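Local coordinates for protein (o6-methylguanine-dna methyltransferase) (Thermococcus kodakarensis, PDB 1MGT) that repairs O6-methylguanine and O4-methylthymine in DNA by irreversibly transferring the methyl group to one of its own cysteines, a suicide reaction, at residues L100-K105 against V138-V144. Residues are numbered along the deposited sequence.
Sequences LTKNVK and VVPCHRV
The last turn of helix 91-103, with V104 the first residue to leave helical geometry, packs on the PCHR active-site motif of the MGMT family. V138 has helical backbone angles, V139 is extended (-93/108), P140 (-75/65) centres an inverse gamma turn (C141 N to V139 O, 2.9 Å), and 141-143 form a 3-10 turn. T101 and V139 lie closest, CA to CA 5.4 Å; the CA atoms of V104 and R143 are 7.4 Å apart. L100, the most covered residue (chi1 t, chi2 p), directs CB toward the loop, and its branched apolar side chain fills the space between P140, C141 and V144: CG lies 4.1 Å from P140 CG, CD1 3.7 Å from V144 CG2. R143, chi1 m with chi2 and chi3 t, is long enough for NH1 to donate to V104 O (2.9 Å), a carbonyl past the helix end and near the guanidinium plane; NH2 salt-bridges E167. T101 OG1 hydrogen-bonds Y97 O one turn back, so its 3.5 Å approach to P140 CD is van der Waals contact. Apolar packing of L100 on P140 and V144, plus the arginine bond, thus holds the backbone of C141, the inferred methyl-accepting nucleophile, against the helix end, while its CA-to-CB bond points away.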
loop_
_atom_site.group_PDB
_atom_site.type_symbol
_atom_site.label_atom_id
_atom_site.label_comp_id
_atom_site.label_asym_id
_atom_site.label_seq_id
_atom_site.Cartn_x
_atom_site.Cartn_y
_atom_site.Cartn_z
ATOM N N LEU A 100 -6.825 -1.719 9.973
ATOM C CA LEU A 100 -6.908 -2.544 8.779
ATOM C C LEU A 100 -5.798 -3.579 8.743
ATOM O O LEU A 100 -6.001 -4.774 8.449
ATOM C CB LEU A 100 -6.805 -1.604 7.554
ATOM C CG LEU A 100 -6.854 -2.257 6.191
ATOM C CD1 LEU A 100 -8.232 -2.943 6.003
ATOM C CD2 LEU A 100 -6.620 -1.225 5.089
ATOM N N THR A 101 -4.560 -3.151 9.034
ATOM C CA THR A 101 -3.428 -4.049 8.995
ATOM C C THR A 101 -3.458 -5.128 10.056
ATOM O O THR A 101 -3.063 -6.272 9.818
ATOM C CB THR A 101 -2.106 -3.221 9.132
ATOM O OG1 THR A 101 -2.122 -2.241 8.048
ATOM C CG2 THR A 101 -0.905 -4.122 8.923
ATOM N N LYS A 102 -3.917 -4.787 11.257
ATOM C CA LYS A 102 -3.945 -5.770 12.334
ATOM C C LYS A 102 -5.194 -6.648 12.300
ATOM O O LYS A 102 -5.149 -7.771 12.817
ATOM C CB LYS A 102 -3.979 -5.010 13.683
ATOM C CG LYS A 102 -2.605 -4.457 14.067
ATOM C CD LYS A 102 -2.658 -3.749 15.419
ATOM C CE LYS A 102 -1.460 -2.796 15.525
ATOM N NZ LYS A 102 -1.150 -2.443 16.943
ATOM N N ASN A 103 -6.288 -6.129 11.735
ATOM C CA ASN A 103 -7.506 -6.954 11.795
ATOM C C ASN A 103 -8.051 -7.560 10.540
ATOM O O ASN A 103 -8.855 -8.521 10.678
ATOM C CB ASN A 103 -8.611 -6.048 12.428
ATOM C CG ASN A 103 -8.257 -5.697 13.855
ATOM O OD1 ASN A 103 -8.264 -6.574 14.720
ATOM N ND2 ASN A 103 -7.923 -4.435 14.102
ATOM N N VAL A 104 -7.735 -7.072 9.360
ATOM C CA VAL A 104 -8.266 -7.641 8.115
ATOM C C VAL A 104 -7.211 -8.591 7.576
ATOM O O VAL A 104 -6.222 -8.187 6.960
ATOM C CB VAL A 104 -8.681 -6.549 7.132
ATOM C CG1 VAL A 104 -9.347 -7.126 5.892
ATOM C CG2 VAL A 104 -9.697 -5.619 7.844
ATOM N N LYS A 105 -7.413 -9.878 7.857
ATOM C CA LYS A 105 -6.439 -10.890 7.501
ATOM C C LYS A 105 -6.377 -11.306 6.053
ATOM O O LYS A 105 -7.330 -11.229 5.296
ATOM C CB LYS A 105 -6.689 -12.163 8.354
ATOM C CG LYS A 105 -6.815 -11.922 9.835
ATOM C CD LYS A 105 -5.563 -11.413 10.498
ATOM C CE LYS A 105 -5.826 -10.974 11.938
ATOM N NZ LYS A 105 -6.190 -12.160 12.785
ATOM N N VAL A 138 1.557 -3.481 1.959
ATOM C CA VAL A 138 1.764 -3.685 3.387
ATOM C C VAL A 138 0.530 -3.243 4.168
ATOM O O VAL A 138 0.141 -4.028 5.055
ATOM C CB VAL A 138 3.072 -3.056 3.855
ATOM C CG1 VAL A 138 4.221 -3.636 2.997
ATOM C CG2 VAL A 138 3.054 -1.558 3.664
ATOM N N VAL A 139 -0.023 -2.090 3.899
ATOM C CA VAL A 139 -1.300 -1.655 4.588
ATOM C C VAL A 139 -2.272 -2.170 3.538
ATOM O O VAL A 139 -2.275 -1.710 2.373
ATOM C CB VAL A 139 -1.347 -0.142 4.783
ATOM C CG1 VAL A 139 -2.773 0.327 5.080
ATOM C CG2 VAL A 139 -0.421 0.243 5.942
ATOM N N PRO A 140 -3.003 -3.235 3.841
ATOM C CA PRO A 140 -3.823 -3.871 2.832
ATOM C C PRO A 140 -5.088 -3.271 2.386
ATOM O O PRO A 140 -6.176 -3.917 2.489
ATOM C CB PRO A 140 -3.939 -5.301 3.415
ATOM C CG PRO A 140 -4.131 -5.015 4.874
ATOM C CD PRO A 140 -3.084 -3.923 5.151
ATOM N N CYS A 141 -5.033 -2.092 1.732
ATOM C CA CYS A 141 -6.225 -1.427 1.248
ATOM C C CYS A 141 -6.867 -2.176 0.084
ATOM O O CYS A 141 -8.047 -1.904 -0.209
ATOM C CB CYS A 141 -5.922 0.039 0.901
ATOM S SG CYS A 141 -4.760 0.181 -0.465
ATOM N N HIS A 142 -6.190 -3.154 -0.493
ATOM C CA HIS A 142 -6.774 -3.948 -1.583
ATOM C C HIS A 142 -7.846 -4.893 -0.997
ATOM O O HIS A 142 -8.638 -5.414 -1.790
ATOM C CB HIS A 142 -5.740 -4.769 -2.313
ATOM C CG HIS A 142 -4.865 -5.616 -1.450
ATOM N ND1 HIS A 142 -3.847 -5.057 -0.691
ATOM C CD2 HIS A 142 -4.819 -6.935 -1.195
ATOM C CE1 HIS A 142 -3.225 -6.000 -0.015
ATOM N NE2 HIS A 142 -3.809 -7.173 -0.316
ATOM N N ARG A 143 -7.829 -5.104 0.307
ATOM C CA ARG A 143 -8.836 -5.988 0.944
ATOM C C ARG A 143 -10.115 -5.218 1.261
ATOM O O ARG A 143 -11.082 -5.819 1.776
ATOM C CB ARG A 143 -8.254 -6.575 2.236
ATOM C CG ARG A 143 -7.084 -7.516 1.908
ATOM C CD ARG A 143 -6.510 -8.174 3.169
ATOM N NE ARG A 143 -5.194 -8.716 2.779
ATOM C CZ ARG A 143 -4.167 -8.886 3.593
ATOM N NH1 ARG A 143 -4.209 -8.600 4.890
ATOM N NH2 ARG A 143 -3.023 -9.358 3.049
ATOM N N VAL A 144 -10.153 -3.934 0.973
ATOM C CA VAL A 144 -11.375 -3.134 1.243
ATOM C C VAL A 144 -12.130 -3.038 -0.072
ATOM O O VAL A 144 -11.613 -2.493 -1.060
ATOM C CB VAL A 144 -11.019 -1.757 1.791
ATOM C CG1 VAL A 144 -12.283 -0.959 2.085
ATOM C CG2 VAL A 144 -10.131 -1.887 3.030
#